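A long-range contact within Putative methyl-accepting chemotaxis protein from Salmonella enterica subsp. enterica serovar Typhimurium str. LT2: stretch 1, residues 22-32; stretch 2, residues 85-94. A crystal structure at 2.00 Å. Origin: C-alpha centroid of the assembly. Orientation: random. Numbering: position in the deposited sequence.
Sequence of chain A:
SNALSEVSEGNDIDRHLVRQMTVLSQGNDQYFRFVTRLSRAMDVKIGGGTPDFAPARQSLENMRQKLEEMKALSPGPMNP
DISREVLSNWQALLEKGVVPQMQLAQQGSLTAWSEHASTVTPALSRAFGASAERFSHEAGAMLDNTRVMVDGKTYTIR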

# COMPACT_ATOMS: atom_id res chain seq x y z
N THR A 22 2.78 -6.66 6.41
CA THR A 22 1.75 -5.74 6.89
C THR A 22 2.35 -4.37 7.22
O THR A 22 1.78 -3.36 6.87
CB THR A 22 1.02 -6.32 8.10
OG1 THR A 22 0.27 -7.45 7.64
CG2 THR A 22 0.09 -5.33 8.77
N VAL A 23 3.51 -4.35 7.90
CA VAL A 23 4.16 -3.08 8.24
C VAL A 23 4.59 -2.35 6.95
O VAL A 23 4.48 -1.12 6.86
CB VAL A 23 5.33 -3.30 9.21
CG1 VAL A 23 6.21 -2.07 9.35
CG2 VAL A 23 4.82 -3.76 10.56
N LEU A 24 5.08 -3.10 5.97
CA LEU A 24 5.49 -2.51 4.69
C LEU A 24 4.26 -1.92 3.97
O LEU A 24 4.34 -0.82 3.42
CB LEU A 24 6.18 -3.59 3.85
CG LEU A 24 6.64 -3.18 2.45
CD1 LEU A 24 7.60 -2.00 2.49
CD2 LEU A 24 7.27 -4.36 1.71
N SER A 25 3.14 -2.62 3.96
CA SER A 25 1.92 -2.10 3.30
C SER A 25 1.41 -0.84 4.01
O SER A 25 0.95 0.09 3.38
CB SER A 25 0.84 -3.13 3.25
OG SER A 25 1.18 -4.15 2.35
N GLN A 26 1.47 -0.87 5.33
CA GLN A 26 1.04 0.26 6.12
C GLN A 26 1.95 1.45 5.82
O GLN A 26 1.46 2.58 5.72
CB GLN A 26 1.05 -0.10 7.61
CG GLN A 26 -0.09 -1.02 8.02
CD GLN A 26 0.10 -1.59 9.41
OE1 GLN A 26 1.21 -1.67 9.94
NE2 GLN A 26 -1.00 -2.03 10.00
N GLY A 27 3.26 1.20 5.68
CA GLY A 27 4.18 2.27 5.36
C GLY A 27 3.85 2.90 4.01
O GLY A 27 3.90 4.11 3.84
N ASN A 28 3.51 2.05 3.06
CA ASN A 28 3.17 2.45 1.68
C ASN A 28 1.86 3.24 1.68
O ASN A 28 1.73 4.27 1.01
CB ASN A 28 3.09 1.21 0.80
CG ASN A 28 3.41 1.46 -0.65
OD1 ASN A 28 3.27 2.58 -1.14
ND2 ASN A 28 3.87 0.43 -1.34
N ASP A 29 0.87 2.71 2.39
CA ASP A 29 -0.38 3.38 2.51
C ASP A 29 -0.19 4.79 3.12
O ASP A 29 -0.76 5.76 2.62
CB ASP A 29 -1.31 2.59 3.41
CG ASP A 29 -2.65 3.22 3.53
OD1 ASP A 29 -3.21 3.70 2.51
OD2 ASP A 29 -3.15 3.24 4.66
N GLN A 30 0.64 4.90 4.16
CA GLN A 30 0.88 6.19 4.86
C GLN A 30 1.65 7.17 3.97
O GLN A 30 1.48 8.40 4.09
CB GLN A 30 1.62 5.97 6.17
CG GLN A 30 0.82 5.17 7.19
CD GLN A 30 -0.43 5.90 7.63
OE1 GLN A 30 -0.46 7.12 7.74
NE2 GLN A 30 -1.46 5.13 7.91
N TYR A 31 2.50 6.64 3.11
CA TYR A 31 3.19 7.48 2.18
C TYR A 31 2.18 8.01 1.14
O TYR A 31 2.13 9.23 0.90
CB TYR A 31 4.35 6.74 1.52
CG TYR A 31 4.86 7.45 0.30
CD1 TYR A 31 5.55 8.65 0.40
CD2 TYR A 31 4.61 6.94 -0.97
CE1 TYR A 31 5.99 9.32 -0.72
CE2 TYR A 31 5.06 7.59 -2.10
CZ TYR A 31 5.75 8.79 -1.98
OH TYR A 31 6.20 9.43 -3.09
N PHE A 32 1.37 7.13 0.53
CA PHE A 32 0.42 7.62 -0.47
C PHE A 32 -0.51 8.63 0.18
O PHE A 32 -0.83 9.65 -0.43
CB PHE A 32 -0.38 6.51 -1.16
CG PHE A 32 0.45 5.58 -2.02
CD1 PHE A 32 1.53 6.06 -2.75
CD2 PHE A 32 0.07 4.27 -2.21
CE1 PHE A 32 2.27 5.21 -3.56
CE2 PHE A 32 0.80 3.42 -3.03
CZ PHE A 32 1.91 3.90 -3.70
N GLU A 85 17.60 -3.44 1.18
CA GLU A 85 17.18 -2.57 0.10
C GLU A 85 15.93 -1.79 0.53
O GLU A 85 15.84 -0.58 0.34
CB GLU A 85 16.93 -3.41 -1.15
CG GLU A 85 17.00 -2.64 -2.44
CD GLU A 85 16.48 -3.40 -3.64
OE1 GLU A 85 17.03 -4.48 -3.94
OE2 GLU A 85 15.54 -2.91 -4.27
N VAL A 86 14.96 -2.50 1.11
CA VAL A 86 13.69 -1.95 1.54
C VAL A 86 13.89 -0.83 2.58
O VAL A 86 13.35 0.26 2.42
CB VAL A 86 12.78 -3.06 2.11
CG1 VAL A 86 11.66 -2.51 2.98
CG2 VAL A 86 12.23 -3.93 1.00
N LEU A 87 14.65 -1.11 3.62
CA LEU A 87 14.87 -0.13 4.69
C LEU A 87 15.62 1.10 4.17
O LEU A 87 15.31 2.22 4.56
CB LEU A 87 15.63 -0.80 5.84
CG LEU A 87 14.93 -1.97 6.51
CD1 LEU A 87 15.84 -2.64 7.54
CD2 LEU A 87 13.63 -1.54 7.14
N SER A 88 16.61 0.91 3.30
CA SER A 88 17.38 2.06 2.81
C SER A 88 16.54 2.93 1.87
O SER A 88 16.62 4.14 1.95
CB SER A 88 18.63 1.62 2.13
OG SER A 88 19.53 1.10 3.08
N ASN A 89 15.75 2.32 1.00
CA ASN A 89 14.91 3.10 0.07
C ASN A 89 13.75 3.75 0.84
O ASN A 89 13.34 4.88 0.52
CB ASN A 89 14.45 2.24 -1.11
CG ASN A 89 15.60 1.90 -2.03
OD1 ASN A 89 16.67 2.48 -1.92
ND2 ASN A 89 15.38 0.99 -2.97
N TRP A 90 13.24 3.07 1.86
CA TRP A 90 12.17 3.63 2.68
C TRP A 90 12.72 4.87 3.40
O TRP A 90 12.12 5.94 3.37
CB TRP A 90 11.70 2.60 3.71
CG TRP A 90 10.42 2.89 4.44
CD1 TRP A 90 9.91 4.10 4.80
CD2 TRP A 90 9.58 1.91 5.06
NE1 TRP A 90 8.76 3.93 5.51
CE2 TRP A 90 8.54 2.59 5.70
CE3 TRP A 90 9.58 0.51 5.08
CZ2 TRP A 90 7.52 1.93 6.38
CZ3 TRP A 90 8.58 -0.15 5.74
CH2 TRP A 90 7.57 0.56 6.41
N GLN A 91 13.88 4.69 4.04
CA GLN A 91 14.51 5.79 4.82
C GLN A 91 14.87 6.96 3.90
O GLN A 91 14.73 8.12 4.29
CB GLN A 91 15.72 5.28 5.61
CG GLN A 91 16.44 6.38 6.38
CD GLN A 91 17.36 5.85 7.44
OE1 GLN A 91 17.10 4.83 8.08
NE2 GLN A 91 18.44 6.59 7.71
N ALA A 92 15.32 6.68 2.68
CA ALA A 92 15.67 7.75 1.75
C ALA A 92 14.40 8.52 1.35
O ALA A 92 14.38 9.75 1.36
CB ALA A 92 16.37 7.17 0.54
N LEU A 93 13.35 7.79 0.99
CA LEU A 93 12.10 8.40 0.57
C LEU A 93 11.62 9.39 1.63
O LEU A 93 11.16 10.49 1.31
CB LEU A 93 11.07 7.29 0.34
CG LEU A 93 9.64 7.74 0.05
CD1 LEU A 93 9.59 8.75 -1.09
CD2 LEU A 93 8.78 6.53 -0.26
N LEU A 94 11.80 9.01 2.89
CA LEU A 94 11.36 9.79 4.02
C LEU A 94 12.28 10.99 4.28
O LEU A 94 11.81 12.12 4.38
CB LEU A 94 11.31 8.89 5.25
CG LEU A 94 10.98 9.56 6.58
CD1 LEU A 94 9.54 10.07 6.61
CD2 LEU A 94 11.21 8.60 7.74

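Both stretches are helical throughout, and both helices continue beyond the residues given here. They run in nearly the same direction, with 20° between their N-to-C axes. The axes come no closer than 12.3 Å, a wide spacing for two packed helices. Even the nearest backbone pairs are well apart: Leu24 CA lies 8.8 Å from Val86 CA, Gly27 CA 8.5 Å from Trp90 CA, and Tyr31 CA 8.7 Å from Leu94 CA. Side chains must therefore bridge the gap. Each helix keeps its i to i+4 backbone hydrogen bonds, such as Gly27 N to Val23 O at 2.9 Å and Trp90 N to Val86 O at 2.9 Å. No hydrogen bond crosses between the stretches. The contact is apolar in character and modest in size, burying 296 Å² in all.

Trp90 is the main bridge and has the largest covered area of any residue in the contact. Its CA-to-CB bond points sideways, but with chi1 at -168° (t) the indole reaches across to the first helix. There it meets Gly27. Trp90 CZ2 approaches Gly27 CA to 3.5 Å, which is possible because glycine carries no side chain. A CB in ideal position on Gly27 would lie 2.2 Å from Trp90 CZ2, a clear clash. The six-membered ring thus sits directly against the backbone of the first helix.

The same ring touches the preceding turn. Val23 O lies at its edge, near the ring plane, 3.5 Å from Trp90 CH2. This oxygen also accepts the backbone hydrogen bond from Gly27 N. Val23 CG1 is 4.2 Å from Trp90 CH2, a looser apolar contact.

Leu24 joins two residues one turn apart on the second helix. Its CA-to-CB bond points sideways, but the end of the side chain comes nearer. Leu24 CD1 lies 3.9 Å from Trp90 CZ3 and 4.1 Å from Val86 CG1. Val86 points toward the first helix and packs beside the indole.

Tyr31 and Leu93 form a separate contact further along the helices. Both point toward the opposing stretch. Leu93 CD2 sits over one face of the Tyr31 ring, 3.9 Å from its centroid and only 8° off the ring normal. This is a well-centred CH-pi contact. The other methyl also touches the ring, with Leu93 CD1 3.7 Å from Tyr31 CE1. The hydroxyl of Tyr31 is hydrogen-bonded elsewhere in the structure.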